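Local coordinates for 2OG-Fe dioxygenase family protein (Methylibium petroleiphilum, PDB 3PL0), which probably acts as an iron-dependent dioxygenase of the 2OG-Fe family, built on a double-stranded beta-helix (cupin) fold, at residues G71-T76 / I144-F149; Q75-G80 / L127-A132; D171-V176 / V242-S247; G185-V190 / E220-L225. All blocks are in the same frame, centred on the assembly; numbering follows the deposited sequence. Where two conformers were deposited one is given.

How the interactions relate
Interactions 1 and 3 are strand pairings in the large antiparallel sheet of the cupin fold, one pairing apart, their centres 9 Å apart. Strand 141-152 of interaction 1 pairs in turn with strand 237-246 of interaction 3: His-147 N probably bonds Val-242 O at 2.8 Å, and Ile-144 packs on Tyr-245. Interaction 2 starts from the same strand as interaction 1, shares Gln-75 with it and brings helix 118-134 onto the sheet; there Phe-131 stacks on Phe-172 of interaction 3, whose centre is 13 Å away. Interaction 4 belongs to the small three-stranded sheet, its centre about 19 Å from that of interaction 3. In cupin-fold dioxygenases the active site generally lies between two such sheets.

Interaction 1: G71-T76 / I144-F149; sequences GCFMQT and IEAHPF
Two neighbouring strands of the large curved antiparallel sheet are joined here, 71-76 on strand 65-77 and 144-149 on strand 141-152. Gly-71 and Ala-146 exchange two backbone hydrogen bonds, of which the shorter, Ala-146 N to Gly-71 O at 2.8 Å, runs nearly along the C=O axis. Phe-73 and Ile-144 form the next hydrogen-bonded pair. Ile-144 N reaches Phe-73 O at 3.0 Å, almost straight at the hydrogen (173°) yet from above the carbonyl plane, whereas the return bond from Phe-73 N lies in the plane of its acceptor. Cys-72 and Glu-145 make the non-hydrogen-bonded pair between them, where Cys-72 CA sends a C-H toward Ile-144 O at 3.2 Å.

This sheet is one wall of the double-stranded beta-helix, and its two faces differ in character. On one, Cys-72 SG, anti to the carbonyl carbon, rests against Glu-145 CG at 3.7 Å; a compact side chain suits the spot, because the glutamate continues past it to hydrogen-bond His-70 and His-90 through OE1. The other face, beneath helix 118-134, is largely apolar. There the Phe-73 ring turns its edge to the methyl of Ala-146, CE1 to CB 4.1 Å, a side chain small enough to let the ring lie beside it and meet Trp-120. Ile-144 crosses Gln-75 obliquely, its CD1 3.9 Å from Gln-75 CB.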
loop_
_atom_site.group_PDB
_atom_site.type_symbol
_atom_site.label_atom_id
_atom_site.label_comp_id
_atom_site.label_asym_id
_atom_site.label_seq_id
_atom_site.Cartn_x
_atom_site.Cartn_y
_atom_site.Cartn_z
ATOM N N GLY A 71 6.004 10.104 -1.658
ATOM C CA GLY A 71 6.906 10.298 -2.772
ATOM C C GLY A 71 6.290 9.732 -4.018
ATOM O O GLY A 71 5.506 8.777 -3.942
ATOM N N CYS A 72 6.656 10.306 -5.169
ATOM C CA CYS A 72 6.015 9.915 -6.422
ATOM C C CYS A 72 7.048 9.632 -7.508
ATOM O O CYS A 72 8.192 10.161 -7.494
ATOM C CB CYS A 72 5.050 10.996 -6.896
ATOM S SG CYS A 72 3.726 11.395 -5.693
ATOM N N PHE A 73 6.614 8.813 -8.460
ATOM C CA PHE A 73 7.469 8.295 -9.468
ATOM C C PHE A 73 6.680 8.117 -10.742
ATOM O O PHE A 73 5.443 8.104 -10.720
ATOM C CB PHE A 73 8.033 6.941 -9.025
ATOM C CG PHE A 73 8.659 6.968 -7.670
ATOM C CD1 PHE A 73 7.861 6.879 -6.522
ATOM C CD2 PHE A 73 10.029 7.080 -7.513
ATOM C CE1 PHE A 73 8.428 6.924 -5.263
ATOM C CE2 PHE A 73 10.602 7.126 -6.241
ATOM C CZ PHE A 73 9.785 7.045 -5.108
HETATM N N MSE A 74 7.431 7.987 -11.833
HETATM C CA MSE A 74 6.876 7.553 -13.117
HETATM C C MSE A 74 7.700 6.387 -13.636
HETATM O O MSE A 74 8.958 6.428 -13.664
HETATM C CB MSE A 74 6.813 8.689 -14.153
HETATM C CG MSE A 74 5.976 8.378 -15.419
HETATM SE SE MSE A 74 5.660 9.985 -16.540
HETATM C CE MSE A 74 7.517 10.229 -17.148
ATOM N N GLN A 75 6.979 5.348 -14.022
ATOM C CA GLN A 75 7.563 4.170 -14.572
ATOM C C GLN A 75 7.184 4.129 -16.026
ATOM O O GLN A 75 6.019 4.258 -16.359
ATOM C CB GLN A 75 7.028 2.932 -13.901
ATOM C CG GLN A 75 7.615 1.644 -14.478
ATOM C CD GLN A 75 7.107 0.387 -13.792
ATOM O OE1 GLN A 75 6.117 0.424 -13.097
ATOM N NE2 GLN A 75 7.780 -0.748 -14.032
ATOM N N THR A 76 8.187 3.961 -16.877
ATOM C CA THR A 76 7.975 3.659 -18.283
ATOM C C THR A 76 8.229 2.171 -18.505
ATOM O O THR A 76 9.208 1.614 -18.033
ATOM C CB THR A 76 8.897 4.534 -19.168
ATOM O OG1 THR A 76 8.784 5.904 -18.747
ATOM C CG2 THR A 76 8.544 4.410 -20.670
ATOM N N ILE A 144 2.948 6.589 -10.063
ATOM C CA ILE A 144 3.059 5.812 -8.812
ATOM C C ILE A 144 3.185 6.776 -7.639
ATOM O O ILE A 144 4.073 7.653 -7.627
ATOM C CB ILE A 144 4.337 4.901 -8.833
ATOM C CG1 ILE A 144 4.314 3.994 -10.070
ATOM C CG2 ILE A 144 4.511 4.117 -7.519
ATOM C CD1 ILE A 144 5.573 3.157 -10.253
ATOM N N GLU A 145 2.351 6.595 -6.632
ATOM C CA GLU A 145 2.573 7.254 -5.341
ATOM C C GLU A 145 2.966 6.212 -4.277
ATOM O O GLU A 145 2.467 5.091 -4.299
ATOM C CB GLU A 145 1.336 8.027 -4.906
ATOM C CG GLU A 145 0.858 9.070 -5.938
ATOM C CD GLU A 145 -0.202 10.059 -5.422
ATOM O OE1 GLU A 145 -0.022 10.637 -4.320
ATOM O OE2 GLU A 145 -1.197 10.297 -6.161
ATOM N N ALA A 146 3.904 6.576 -3.408
ATOM C CA ALA A 146 4.340 5.706 -2.337
ATOM C C ALA A 146 3.971 6.358 -1.009
ATOM O O ALA A 146 4.315 7.515 -0.784
ATOM C CB ALA A 146 5.808 5.489 -2.413
ATOM N N HIS A 147 3.301 5.612 -0.128
ATOM C CA HIS A 147 2.935 6.121 1.185
ATOM C C HIS A 147 3.372 5.136 2.280
ATOM O O HIS A 147 2.615 4.215 2.636
ATOM C CB HIS A 147 1.423 6.245 1.253
ATOM C CG HIS A 147 0.818 7.130 0.223
ATOM N ND1 HIS A 147 0.512 8.439 0.491
ATOM C CD2 HIS A 147 0.430 6.899 -1.055
ATOM C CE1 HIS A 147 -0.030 8.987 -0.586
ATOM N NE2 HIS A 147 -0.086 8.073 -1.537
ATOM N N PRO A 148 4.575 5.295 2.811
ATOM C CA PRO A 148 4.946 4.493 3.981
ATOM C C PRO A 148 4.224 5.002 5.213
ATOM O O PRO A 148 4.156 6.229 5.423
ATOM C CB PRO A 148 6.433 4.732 4.138
ATOM C CG PRO A 148 6.698 6.048 3.435
ATOM C CD PRO A 148 5.697 6.120 2.321
ATOM N N PHE A 149 3.692 4.088 5.999
ATOM C CA PHE A 149 2.875 4.428 7.155
ATOM C C PHE A 149 3.381 3.736 8.395
ATOM O O PHE A 149 3.737 2.568 8.329
ATOM C CB PHE A 149 1.459 3.919 6.972
ATOM C CG PHE A 149 0.608 4.745 6.061
ATOM C CD1 PHE A 149 0.166 6.001 6.433
ATOM C CD2 PHE A 149 0.216 4.243 4.826
ATOM C CE1 PHE A 149 -0.649 6.751 5.584
ATOM C CE2 PHE A 149 -0.597 4.977 3.985
ATOM C CZ PHE A 149 -1.044 6.238 4.368
#

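Interaction 2: Q75-G80 / L127-A132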
loop_
_atom_site.group_PDB
_atom_site.type_symbol
_atom_site.label_atom_id
_atom_site.label_comp_id
_atom_site.label_asym_id
_atom_site.label_seq_id
_atom_site.Cartn_x
_atom_site.Cartn_y
_atom_site.Cartn_z
ATOM N N GLN A 75 6.979 5.348 -14.022
ATOM C CA GLN A 75 7.563 4.170 -14.572
ATOM C C GLN A 75 7.184 4.129 -16.026
ATOM O O GLN A 75 6.019 4.258 -16.359
ATOM C CB GLN A 75 7.028 2.932 -13.901
ATOM C CG GLN A 75 7.615 1.644 -14.478
ATOM C CD GLN A 75 7.107 0.387 -13.792
ATOM O OE1 GLN A 75 6.117 0.424 -13.097
ATOM N NE2 GLN A 75 7.780 -0.748 -14.032
ATOM N N THR A 76 8.187 3.961 -16.877
ATOM C CA THR A 76 7.975 3.659 -18.283
ATOM C C THR A 76 8.229 2.171 -18.505
ATOM O O THR A 76 9.208 1.614 -18.033
ATOM C CB THR A 76 8.897 4.534 -19.168
ATOM O OG1 THR A 76 8.784 5.904 -18.747
ATOM C CG2 THR A 76 8.544 4.410 -20.670
ATOM N N LEU A 77 7.329 1.514 -19.212
ATOM C CA LEU A 77 7.428 0.074 -19.406
ATOM C C LEU A 77 8.340 -0.414 -20.536
ATOM O O LEU A 77 9.018 -1.431 -20.358
ATOM C CB LEU A 77 6.022 -0.498 -19.592
ATOM C CG LEU A 77 5.245 -0.416 -18.274
ATOM C CD1 LEU A 77 3.795 -0.595 -18.551
ATOM C CD2 LEU A 77 5.762 -1.478 -17.276
ATOM N N GLN A 78 8.336 0.264 -21.678
ATOM C CA GLN A 78 9.177 -0.128 -22.811
ATOM C C GLN A 78 9.680 1.138 -23.487
ATOM O O GLN A 78 8.892 1.896 -24.036
ATOM C CB GLN A 78 8.418 -1.006 -23.825
ATOM C CG GLN A 78 8.083 -2.427 -23.337
ATOM C CD GLN A 78 9.310 -3.278 -23.035
ATOM O OE1 GLN A 78 10.445 -2.800 -23.068
ATOM N NE2 GLN A 78 9.080 -4.551 -22.735
ATOM N N PRO A 79 10.987 1.406 -23.388
ATOM C CA PRO A 79 12.005 0.717 -22.626
ATOM C C PRO A 79 11.806 1.013 -21.146
ATOM O O PRO A 79 11.430 2.128 -20.774
ATOM C CB PRO A 79 13.303 1.355 -23.112
ATOM C CG PRO A 79 12.911 2.707 -23.532
ATOM C CD PRO A 79 11.529 2.601 -24.063
ATOM N N GLY A 80 12.069 -0.001 -20.330
ATOM C CA GLY A 80 11.847 0.057 -18.894
ATOM C C GLY A 80 12.681 1.149 -18.280
ATOM O O GLY A 80 13.901 1.180 -18.464
ATOM N N LEU A 127 6.244 -4.737 -9.732
ATOM C CA LEU A 127 4.801 -4.609 -9.529
ATOM C C LEU A 127 4.143 -3.850 -10.697
ATOM O O LEU A 127 3.058 -4.210 -11.155
ATOM C CB LEU A 127 4.476 -3.930 -8.192
ATOM C CG LEU A 127 4.884 -4.680 -6.915
ATOM C CD1 LEU A 127 4.679 -3.732 -5.765
ATOM C CD2 LEU A 127 4.050 -5.975 -6.767
ATOM N N GLY A 128 4.806 -2.818 -11.190
ATOM C CA GLY A 128 4.329 -2.109 -12.403
ATOM C C GLY A 128 4.251 -3.002 -13.630
ATOM O O GLY A 128 3.296 -2.904 -14.424
ATOM N N GLU A 129 5.266 -3.853 -13.805
ATOM C CA GLU A 129 5.331 -4.767 -14.940
ATOM C C GLU A 129 4.212 -5.785 -14.850
ATOM O O GLU A 129 3.545 -6.094 -15.841
ATOM C CB GLU A 129 6.693 -5.473 -14.993
ATOM C CG GLU A 129 7.796 -4.633 -15.622
ATOM C CD GLU A 129 9.206 -5.188 -15.355
ATOM O OE1 GLU A 129 9.333 -6.129 -14.541
ATOM O OE2 GLU A 129 10.207 -4.679 -15.939
ATOM N N LEU A 130 3.981 -6.273 -13.635
ATOM C CA LEU A 130 2.886 -7.235 -13.382
ATOM C C LEU A 130 1.523 -6.606 -13.667
ATOM O O LEU A 130 0.723 -7.124 -14.474
ATOM C CB LEU A 130 2.988 -7.717 -11.957
ATOM C CG LEU A 130 1.979 -8.785 -11.487
ATOM C CD1 LEU A 130 2.462 -9.484 -10.223
ATOM C CD2 LEU A 130 0.644 -8.137 -11.180
ATOM N N PHE A 131 1.288 -5.444 -13.063
ATOM C CA PHE A 131 0.017 -4.742 -13.242
ATOM C C PHE A 131 -0.278 -4.377 -14.722
ATOM O O PHE A 131 -1.405 -4.502 -15.171
ATOM C CB PHE A 131 -0.021 -3.494 -12.369
ATOM C CG PHE A 131 -0.140 -3.759 -10.879
ATOM C CD1 PHE A 131 -0.963 -4.766 -10.379
ATOM C CD2 PHE A 131 0.498 -2.952 -9.985
ATOM C CE1 PHE A 131 -1.098 -4.977 -9.035
ATOM C CE2 PHE A 131 0.378 -3.167 -8.645
ATOM C CZ PHE A 131 -0.427 -4.167 -8.154
ATOM N N ALA A 132 0.734 -3.968 -15.472
ATOM C CA ALA A 132 0.561 -3.664 -16.907
ATOM C C ALA A 132 0.153 -4.867 -17.739
ATOM O O ALA A 132 -0.444 -4.684 -18.809
ATOM C CB ALA A 132 1.853 -3.057 -17.495
#
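This is a helix-on-strand contact at the end of the large sheet, where strand 65-77 turns toward strand 80-84 and helix 118-134 passes over it. The short axes approach to 9.4 Å and cross at -52°, and the contact is made by side chains of the strand segment against the helix backbone and side chains, without hydrogen bonds between the two segments. Gln-75 stands almost fully extended, CG anti to the backbone N (chi1 179°), and so carries its terminal amide up to the helix. Its OE1 touches Gly-128 CA at 3.2 Å. A glycine suits that position on the helix, since a CB would collide with this oxygen. NE2 is held by Val-125 O, one turn earlier in the helix, while OE1 is buried and finds no polar partner in the model.

Helices laid against the outside of the larger sheet are a recurring addition to the cupin fold in 2OG-dependent dioxygenases. Here Leu-77 provides the apolar part of the fit, spreading its two methyls along the helix. CD1 presses on Ala-132 CB at 3.3 Å, tighter than usual van der Waals contact, which leaves little room for a side chain larger than alanine. CD2 instead lies 4.1 Å from Glu-129 CG, against the aliphatic part of the glutamate. An alanine in place of Gln-75 would lose the amide that bonds Val-125 O and covers Gly-128, and would probably loosen the helix on this strand. The same helix stacks its Phe-131 on Phe-172 of strand 172-181.

Interaction 3: D171-V176 / V242-S247; sequences DFVAVV and VLTYRS
Tyr-245 O is the best-held polar atom, gripped by two backbone N-H groups of consecutive residues: Asp-171 N at 2.9 Å and Phe-172 N at 3.1 Å from Tyr-245 O. Both donors lie in the plane of the carbonyl, the second bond being the straighter. Two residues thus face one, which is a classic beta bulge, placed just where strand 172-181 begins. Asp-171 also uses its side chain: OD2 takes the N-H of Ser-247 at 3.0 Å in a bond straight at the hydrogen (180°), although the donor stands above the carboxylate plane. The short acidic side chain, CG anti to the carbonyl carbon (chi1 -77°), thereby continues the pairing past the bulge, standing in for a strand carbonyl.

Beyond it the antiparallel pairing is regular, and the two strands sit side by side in the major sheet of the double-stranded beta-helix. Ala-174 and Leu-243 exchange two bonds, each 2.9 Å between N and O. On the face shared by Val-173, Val-242 and Thr-244, beta-branched residues suit the extended backbone: Val-173 CG1 meets Val-242 CG1 at 3.9 Å in an oblique crossing, and Val-173 CG2 lies alongside Thr-244 CG2, the two side chains pointing the same way. The other face is aromatic and aliphatic under helix 118-134. Small Ala-174 makes way there for Leu-127, while Tyr-245 hydrogen-bonds Leu-124 O through OH and meets Phe-131 edge-to-face.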
loop_
_atom_site.group_PDB
_atom_site.type_symbol
_atom_site.label_atom_id
_atom_site.label_comp_id
_atom_site.label_asym_id
_atom_site.label_seq_id
_atom_site.Cartn_x
_atom_site.Cartn_y
_atom_site.Cartn_z
ATOM N N ASP A 171 -5.630 2.679 -10.602
ATOM C CA ASP A 171 -5.816 1.417 -11.312
ATOM C C ASP A 171 -5.498 0.183 -10.448
ATOM O O ASP A 171 -6.289 -0.764 -10.395
ATOM C CB ASP A 171 -4.967 1.382 -12.561
ATOM C CG ASP A 171 -5.573 2.224 -13.677
ATOM O OD1 ASP A 171 -6.379 1.657 -14.446
ATOM O OD2 ASP A 171 -5.301 3.437 -13.710
ATOM N N PHE A 172 -4.327 0.180 -9.834
ATOM C CA PHE A 172 -3.848 -0.931 -8.986
ATOM C C PHE A 172 -3.181 -0.402 -7.741
ATOM O O PHE A 172 -2.602 0.709 -7.750
ATOM C CB PHE A 172 -2.865 -1.834 -9.734
ATOM C CG PHE A 172 -3.458 -2.488 -10.923
ATOM C CD1 PHE A 172 -4.184 -3.646 -10.796
ATOM C CD2 PHE A 172 -3.330 -1.915 -12.189
ATOM C CE1 PHE A 172 -4.755 -4.240 -11.890
ATOM C CE2 PHE A 172 -3.904 -2.499 -13.279
ATOM C CZ PHE A 172 -4.613 -3.658 -13.145
ATOM N N VAL A 173 -3.346 -1.171 -6.650
ATOM C CA VAL A 173 -2.702 -0.894 -5.387
ATOM C C VAL A 173 -1.926 -2.097 -4.879
ATOM O O VAL A 173 -2.360 -3.267 -5.053
ATOM C CB VAL A 173 -3.719 -0.445 -4.349
ATOM C CG1 VAL A 173 -3.007 -0.177 -3.009
ATOM C CG2 VAL A 173 -4.463 0.824 -4.851
ATOM N N ALA A 174 -0.758 -1.827 -4.288
ATOM C CA ALA A 174 -0.042 -2.834 -3.512
ATOM C C ALA A 174 0.072 -2.341 -2.107
ATOM O O ALA A 174 0.575 -1.242 -1.868
ATOM C CB ALA A 174 1.356 -3.083 -4.050
ATOM N N VAL A 175 -0.392 -3.153 -1.168
ATOM C CA VAL A 175 -0.152 -2.919 0.259
ATOM C C VAL A 175 0.937 -3.890 0.726
ATOM O O VAL A 175 0.730 -5.113 0.747
ATOM C CB VAL A 175 -1.403 -3.164 1.090
ATOM C CG1 VAL A 175 -1.103 -2.892 2.597
ATOM C CG2 VAL A 175 -2.573 -2.281 0.599
ATOM N N VAL A 176 2.083 -3.355 1.125
ATOM C CA VAL A 176 3.221 -4.187 1.536
ATOM C C VAL A 176 3.205 -4.159 3.064
ATOM O O VAL A 176 3.171 -3.080 3.661
ATOM C CB VAL A 176 4.560 -3.634 1.049
ATOM C CG1 VAL A 176 5.696 -4.553 1.512
ATOM C CG2 VAL A 176 4.538 -3.453 -0.455
ATOM N N VAL A 242 2.001 1.632 1.227
ATOM C CA VAL A 242 0.979 1.613 0.182
ATOM C C VAL A 242 1.538 2.219 -1.105
ATOM O O VAL A 242 2.065 3.346 -1.099
ATOM C CB VAL A 242 -0.290 2.360 0.616
ATOM C CG1 VAL A 242 -1.336 2.425 -0.556
ATOM C CG2 VAL A 242 -0.881 1.691 1.905
ATOM N N LEU A 243 1.460 1.469 -2.196
ATOM C CA LEU A 243 1.913 1.937 -3.511
ATOM C C LEU A 243 0.697 1.982 -4.415
ATOM O O LEU A 243 -0.076 0.997 -4.488
ATOM C CB LEU A 243 2.985 1.007 -4.104
ATOM C CG LEU A 243 4.303 0.765 -3.335
ATOM C CD1 LEU A 243 5.169 -0.377 -3.952
ATOM C CD2 LEU A 243 5.102 2.046 -3.215
ATOM N N THR A 244 0.468 3.106 -5.085
ATOM C CA THR A 244 -0.628 3.176 -5.990
ATOM C C THR A 244 -0.101 3.377 -7.404
ATOM O O THR A 244 0.869 4.117 -7.631
ATOM C CB THR A 244 -1.614 4.291 -5.626
ATOM O OG1 THR A 244 -0.970 5.553 -5.741
ATOM C CG2 THR A 244 -2.142 4.106 -4.224
ATOM N N TYR A 245 -0.758 2.725 -8.349
ATOM C CA TYR A 245 -0.418 2.840 -9.749
ATOM C C TYR A 245 -1.628 3.355 -10.517
ATOM O O TYR A 245 -2.747 2.795 -10.416
ATOM C CB TYR A 245 0.001 1.466 -10.301
ATOM C CG TYR A 245 1.303 0.945 -9.739
ATOM C CD1 TYR A 245 1.391 0.549 -8.401
ATOM C CD2 TYR A 245 2.438 0.848 -10.537
ATOM C CE1 TYR A 245 2.579 0.090 -7.871
ATOM C CE2 TYR A 245 3.631 0.376 -10.034
ATOM C CZ TYR A 245 3.707 0.014 -8.685
ATOM O OH TYR A 245 4.897 -0.452 -8.196
ATOM N N ARG A 246 -1.401 4.389 -11.325
ATOM C CA ARG A 246 -2.483 5.009 -12.078
ATOM C C ARG A 246 -2.045 5.346 -13.505
ATOM O O ARG A 246 -0.942 5.871 -13.708
ATOM C CB ARG A 246 -2.946 6.260 -11.345
ATOM C CG ARG A 246 -4.254 6.890 -11.920
ATOM C CD ARG A 246 -4.838 7.914 -10.958
ATOM N NE ARG A 246 -6.170 8.318 -11.389
ATOM C CZ ARG A 246 -6.405 9.239 -12.320
ATOM N NH1 ARG A 246 -5.404 9.862 -12.919
ATOM N NH2 ARG A 246 -7.641 9.530 -12.669
ATOM N N SER A 247 -2.910 5.016 -14.472
ATOM C CA SER A 247 -2.753 5.381 -15.877
ATOM C C SER A 247 -3.160 6.821 -16.099
ATOM O O SER A 247 -4.043 7.297 -15.417
ATOM C CB SER A 247 -3.690 4.520 -16.720
ATOM O OG SER A 247 -3.490 4.783 -18.096
#

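Interaction 4: G185-V190 / E220-L225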
loop_
_atom_site.group_PDB
_atom_site.type_symbol
_atom_site.label_atom_id
_atom_site.label_comp_id
_atom_site.label_asym_id
_atom_site.label_seq_id
_atom_site.Cartn_x
_atom_site.Cartn_y
_atom_site.Cartn_z
ATOM N N GLY A 185 -5.534 -7.076 16.195
ATOM C CA GLY A 185 -6.335 -6.330 15.235
ATOM C C GLY A 185 -5.516 -6.101 13.969
ATOM O O GLY A 185 -4.595 -6.851 13.673
ATOM N N GLY A 186 -5.821 -5.050 13.227
ATOM C CA GLY A 186 -5.177 -4.804 11.950
ATOM C C GLY A 186 -5.378 -5.946 10.966
ATOM O O GLY A 186 -4.477 -6.332 10.263
ATOM N N GLU A 187 -6.573 -6.514 10.969
ATOM C CA GLU A 187 -6.928 -7.548 10.042
ATOM C C GLU A 187 -7.347 -6.874 8.760
ATOM O O GLU A 187 -8.099 -5.917 8.795
ATOM C CB GLU A 187 -8.124 -8.293 10.614
ATOM C CG GLU A 187 -8.662 -9.356 9.743
ATOM C CD GLU A 187 -9.828 -10.048 10.413
ATOM O OE1 GLU A 187 -10.935 -9.435 10.505
ATOM O OE2 GLU A 187 -9.598 -11.209 10.850
ATOM N N THR A 188 -6.890 -7.371 7.629
ATOM C CA THR A 188 -7.293 -6.845 6.319
ATOM C C THR A 188 -8.584 -7.511 5.899
ATOM O O THR A 188 -8.765 -8.717 6.114
ATOM C CB THR A 188 -6.253 -7.194 5.236
ATOM O OG1 THR A 188 -4.972 -6.725 5.665
ATOM C CG2 THR A 188 -6.613 -6.572 3.853
ATOM N N ARG A 189 -9.465 -6.747 5.282
ATOM C CA ARG A 189 -10.563 -7.329 4.498
ATOM C C ARG A 189 -10.562 -6.819 3.057
ATOM O O ARG A 189 -10.323 -5.619 2.817
ATOM C CB ARG A 189 -11.893 -6.971 5.126
ATOM C CG ARG A 189 -12.208 -7.730 6.383
ATOM C CD ARG A 189 -11.753 -7.037 7.628
ATOM N NE ARG A 189 -12.329 -7.616 8.840
ATOM C CZ ARG A 189 -13.503 -7.251 9.336
ATOM N NH1 ARG A 189 -14.211 -6.299 8.744
ATOM N NH2 ARG A 189 -13.969 -7.800 10.440
ATOM N N VAL A 190 -10.843 -7.727 2.111
ATOM C CA VAL A 190 -10.986 -7.401 0.691
ATOM C C VAL A 190 -12.361 -7.889 0.252
ATOM O O VAL A 190 -12.745 -9.012 0.606
ATOM C CB VAL A 190 -9.893 -8.057 -0.117
ATOM C CG1 VAL A 190 -10.033 -7.662 -1.631
ATOM C CG2 VAL A 190 -8.559 -7.585 0.411
ATOM N N GLU A 220 -10.038 -2.632 3.401
ATOM C CA GLU A 220 -10.060 -1.933 4.688
ATOM C C GLU A 220 -9.171 -2.701 5.597
ATOM O O GLU A 220 -8.745 -3.819 5.270
ATOM C CB GLU A 220 -11.502 -1.844 5.254
ATOM C CG GLU A 220 -12.089 -3.207 5.641
ATOM C CD GLU A 220 -13.485 -3.160 6.164
ATOM O OE1 GLU A 220 -14.272 -2.276 5.765
ATOM O OE2 GLU A 220 -13.835 -4.101 6.905
ATOM N N SER A 221 -8.872 -2.144 6.768
ATOM C CA SER A 221 -8.282 -2.961 7.799
ATOM C C SER A 221 -8.870 -2.571 9.121
ATOM O O SER A 221 -9.219 -1.412 9.329
ATOM C CB SER A 221 -6.771 -2.870 7.834
ATOM O OG SER A 221 -6.388 -1.591 8.180
ATOM N N THR A 222 -8.944 -3.533 10.030
ATOM C CA THR A 222 -9.542 -3.289 11.321
ATOM C C THR A 222 -8.611 -2.528 12.258
ATOM O O THR A 222 -7.412 -2.590 12.121
ATOM C CB THR A 222 -9.964 -4.582 11.970
ATOM O OG1 THR A 222 -8.804 -5.338 12.309
ATOM C CG2 THR A 222 -10.927 -5.351 10.992
ATOM N N PRO A 223 -9.176 -1.819 13.227
ATOM C CA PRO A 223 -8.331 -1.047 14.157
ATOM C C PRO A 223 -7.324 -1.918 14.933
ATOM O O PRO A 223 -7.547 -3.128 15.167
ATOM C CB PRO A 223 -9.351 -0.429 15.138
ATOM C CG PRO A 223 -10.639 -0.514 14.473
ATOM C CD PRO A 223 -10.610 -1.696 13.540
ATOM N N LEU A 224 -6.216 -1.307 15.314
ATOM C CA LEU A 224 -5.224 -1.947 16.173
ATOM C C LEU A 224 -5.710 -1.915 17.608
ATOM O O LEU A 224 -6.475 -1.063 17.970
ATOM C CB LEU A 224 -3.847 -1.273 16.076
ATOM C CG LEU A 224 -3.285 -1.069 14.681
ATOM C CD1 LEU A 224 -1.980 -0.315 14.804
ATOM C CD2 LEU A 224 -3.121 -2.402 13.999
ATOM N N LEU A 225 -5.309 -2.911 18.391
ATOM C CA LEU A 225 -5.564 -2.931 19.822
ATOM C C LEU A 225 -4.275 -3.382 20.440
ATOM O O LEU A 225 -3.689 -4.409 20.025
ATOM C CB LEU A 225 -6.710 -3.862 20.169
ATOM C CG LEU A 225 -8.083 -3.496 19.538
ATOM C CD1 LEU A 225 -8.862 -4.762 19.227
ATOM C CD2 LEU A 225 -8.903 -2.489 20.431
#
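The two segments run antiparallel, their end-to-end directions 175° apart, with Arg-189 and Glu-220 as a hydrogen-bonded pair and the regular pattern broken around Gly-186 and Thr-222. At the break Gly-186 N bonds Pro-223 O from well above its carbonyl plane. Both Gly-185 and Gly-186 have positive phi, and a CB on Gly-185 would clash with Pro-223 O. Thr-222 closes the irregular part with two bonds to one residue: its OG1 accepts Glu-187 N at 2.9 Å, and its N gives to Glu-187 O at 2.8 Å. This hydroxyl sits between backbone N and carbonyl carbon (chi1 68°), which turns the methyl the other way, over the face of the Arg-189 guanidinium, CG2 to NE 3.4 Å.

Bent at chi2 (92°), Arg-189 folds back so that its edge meets two acids. NE bonds Glu-187 OE1 at 2.8 Å, in the guanidinium plane and on the anti lone pair. NH1 reaches Glu-220 OE2 at 2.9 Å, and the two planes are nearly coplanar. A leucine instead of Arg-189 would remove both ion pairs and would probably leave the two carboxylates repelling each other.

Arg-200 pairs with the other oxygen of Glu-187, so the charges alternate across all three strands of the minor sheet of the cupin fold; such a network is likely to keep both glutamates ionised.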